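Local structure of gram-positive cocci surface proteins LPxTG domain-containing protein (Streptococcus pneumoniae, 3NZ3) at residues A[21-27]-A[40-46]. The protein is a cell-wall-anchored surface protein of which this chain is the mucin-binding domain, and probably helps the bacterium adhere to mucin. Residues are numbered along the deposited sequence.
Sequences TITRIIH and DVVQPVT
Strands 21-27 and 40-46 run antiparallel at 160°, their axes approaching to 4.5 Å, with extended backbones in one-to-one register from Thr21 opposite Thr46 to Ile26 opposite Val41. At Asp40, OD1 accepts a 2.8 Å hydrogen bond from ND1 of His27, whose m rotamer (chi2 -71°) brings the ring edge to the carboxylate. Val41 and Ile26 form a hydrogen-bonded pair (Ile26 N to Val41 O 2.9 Å, Val41 N to Ile26 O 3.0 Å). Val42 faces Ile25 in a non-hydrogen-bonded pair, CG2 to Ile25 CG1 4.2 Å, on the same face as Thr23 and Pro44. Gln43 pairs with Arg24 by backbone (Gln43 N to Arg24 O 2.8 Å, Arg24 N to Gln43 O 3.1 Å) and on the other face offers OE1 to Arg24 NE at 2.9 Å and NH2 at 3.0 Å, while Trp70 touches both side chains. Pro44, lacking an amide hydrogen, fits the non-hydrogen-bonded site opposite Thr23, CA-CA 4.2 Å. Val45 exchanges two 2.8 Å bonds with Ile22, N to O each way. Thr46 OG1 closes on Thr21 OG1 at 2.8 Å. With strand 101-107 flanking 14-30, this pairing forms the centre of the mixed four-stranded sheet in the elongated, all-beta mucin-binding domain.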
loop_
_atom_site.group_PDB
_atom_site.type_symbol
_atom_site.label_atom_id
_atom_site.label_comp_id
_atom_site.label_asym_id
_atom_site.label_seq_id
_atom_site.Cartn_x
_atom_site.Cartn_y
_atom_site.Cartn_z
ATOM N N THR A 21 -9.074 2.144 -4.816
ATOM C CA THR A 21 -7.633 2.157 -4.587
ATOM C C THR A 21 -7.345 1.812 -3.129
ATOM O O THR A 21 -7.971 2.352 -2.209
ATOM C CB THR A 21 -7.007 3.511 -4.980
ATOM O OG1 THR A 21 -7.353 3.813 -6.338
ATOM C CG2 THR A 21 -5.476 3.479 -4.850
ATOM N N ILE A 22 -6.414 0.881 -2.945
ATOM C CA ILE A 22 -5.937 0.466 -1.631
ATOM C C ILE A 22 -4.441 0.754 -1.592
ATOM O O ILE A 22 -3.703 0.348 -2.496
ATOM C CB ILE A 22 -6.224 -1.034 -1.369
ATOM C CG1 ILE A 22 -7.711 -1.336 -1.615
ATOM C CG2 ILE A 22 -5.843 -1.415 0.063
ATOM C CD1 ILE A 22 -8.029 -2.794 -1.811
ATOM N N THR A 23 -4.001 1.463 -0.554
ATOM C CA THR A 23 -2.655 2.032 -0.538
ATOM C C THR A 23 -1.850 1.639 0.707
ATOM O O THR A 23 -2.372 1.633 1.830
ATOM C CB THR A 23 -2.715 3.579 -0.656
ATOM O OG1 THR A 23 -3.537 3.950 -1.770
ATOM C CG2 THR A 23 -1.321 4.178 -0.853
ATOM N N ARG A 24 -0.583 1.296 0.490
ATOM C CA ARG A 24 0.365 1.148 1.581
ATOM C C ARG A 24 1.369 2.293 1.566
ATOM O O ARG A 24 1.985 2.593 0.533
ATOM C CB ARG A 24 1.100 -0.193 1.520
ATOM C CG ARG A 24 2.112 -0.376 2.663
ATOM C CD ARG A 24 2.618 -1.812 2.756
ATOM N NE ARG A 24 3.561 -2.140 1.687
ATOM C CZ ARG A 24 4.142 -3.328 1.535
ATOM N NH1 ARG A 24 3.887 -4.318 2.389
ATOM N NH2 ARG A 24 4.986 -3.524 0.530
ATOM N N ILE A 25 1.527 2.926 2.719
ATOM C CA ILE A 25 2.547 3.955 2.886
ATOM C C ILE A 25 3.625 3.469 3.842
ATOM O O ILE A 25 3.329 2.936 4.925
ATOM C CB ILE A 25 1.945 5.287 3.382
ATOM C CG1 ILE A 25 0.890 5.789 2.383
ATOM C CG2 ILE A 25 3.045 6.340 3.581
ATOM C CD1 ILE A 25 0.033 6.946 2.885
ATOM N N ILE A 26 4.879 3.649 3.440
ATOM C CA ILE A 26 5.997 3.349 4.316
ATOM C C ILE A 26 6.642 4.666 4.738
ATOM O O ILE A 26 6.982 5.497 3.889
ATOM C CB ILE A 26 7.032 2.417 3.641
ATOM C CG1 ILE A 26 6.320 1.236 2.971
ATOM C CG2 ILE A 26 8.073 1.931 4.669
ATOM C CD1 ILE A 26 7.191 0.426 2.024
ATOM N N HIS A 27 6.764 4.857 6.048
ATOM C CA HIS A 27 7.456 6.013 6.619
ATOM C C HIS A 27 8.818 5.578 7.133
ATOM O O HIS A 27 8.992 4.430 7.560
ATOM C CB HIS A 27 6.684 6.616 7.793
ATOM C CG HIS A 27 5.275 7.005 7.475
ATOM N ND1 HIS A 27 4.960 8.086 6.679
ATOM C CD2 HIS A 27 4.095 6.474 7.877
ATOM C CE1 HIS A 27 3.645 8.198 6.595
ATOM N NE2 HIS A 27 3.097 7.233 7.313
ATOM N N ASP A 40 8.616 9.371 2.203
ATOM C CA ASP A 40 7.609 8.316 2.227
ATOM C C ASP A 40 7.614 7.544 0.919
ATOM O O ASP A 40 7.858 8.125 -0.143
ATOM C CB ASP A 40 6.216 8.913 2.412
ATOM C CG ASP A 40 5.920 9.293 3.840
ATOM O OD1 ASP A 40 6.751 9.021 4.739
ATOM O OD2 ASP A 40 4.829 9.859 4.062
ATOM N N VAL A 41 7.349 6.240 1.001
ATOM C CA VAL A 41 7.067 5.427 -0.182
ATOM C C VAL A 41 5.558 5.137 -0.211
ATOM O O VAL A 41 5.000 4.590 0.747
ATOM C CB VAL A 41 7.916 4.122 -0.210
ATOM C CG1 VAL A 41 7.380 3.131 -1.244
ATOM C CG2 VAL A 41 9.388 4.448 -0.506
ATOM N N VAL A 42 4.900 5.538 -1.295
ATOM C CA VAL A 42 3.449 5.393 -1.417
ATOM C C VAL A 42 3.156 4.361 -2.506
ATOM O O VAL A 42 3.641 4.490 -3.639
ATOM C CB VAL A 42 2.760 6.754 -1.719
ATOM C CG1 VAL A 42 1.234 6.593 -1.898
ATOM C CG2 VAL A 42 3.045 7.767 -0.607
ATOM N N GLN A 43 2.384 3.333 -2.149
ATOM C CA GLN A 43 2.092 2.218 -3.056
ATOM C C GLN A 43 0.587 2.030 -3.280
ATOM O O GLN A 43 -0.054 1.245 -2.566
ATOM C CB GLN A 43 2.711 0.914 -2.528
ATOM C CG GLN A 43 4.208 1.007 -2.219
ATOM C CD GLN A 43 4.807 -0.314 -1.805
ATOM O OE1 GLN A 43 4.410 -0.913 -0.799
ATOM N NE2 GLN A 43 5.778 -0.774 -2.573
ATOM N N PRO A 44 0.016 2.748 -4.269
ATOM C CA PRO A 44 -1.413 2.619 -4.549
ATOM C C PRO A 44 -1.713 1.457 -5.493
ATOM O O PRO A 44 -1.026 1.269 -6.500
ATOM C CB PRO A 44 -1.764 3.956 -5.202
ATOM C CG PRO A 44 -0.484 4.413 -5.861
ATOM C CD PRO A 44 0.665 3.760 -5.128
ATOM N N VAL A 45 -2.715 0.660 -5.149
ATOM C CA VAL A 45 -3.166 -0.408 -6.029
ATOM C C VAL A 45 -4.643 -0.189 -6.342
ATOM O O VAL A 45 -5.461 -0.055 -5.434
ATOM C CB VAL A 45 -2.885 -1.800 -5.422
ATOM C CG1 VAL A 45 -3.666 -2.899 -6.153
ATOM C CG2 VAL A 45 -1.369 -2.098 -5.454
ATOM N N THR A 46 -4.970 -0.140 -7.631
ATOM C CA THR A 46 -6.331 0.150 -8.073
ATOM C C THR A 46 -6.984 -1.092 -8.664
ATOM O O THR A 46 -6.624 -1.549 -9.753
ATOM C CB THR A 46 -6.358 1.356 -9.052
ATOM O OG1 THR A 46 -5.857 2.511 -8.371
ATOM C CG2 THR A 46 -7.779 1.656 -9.556
#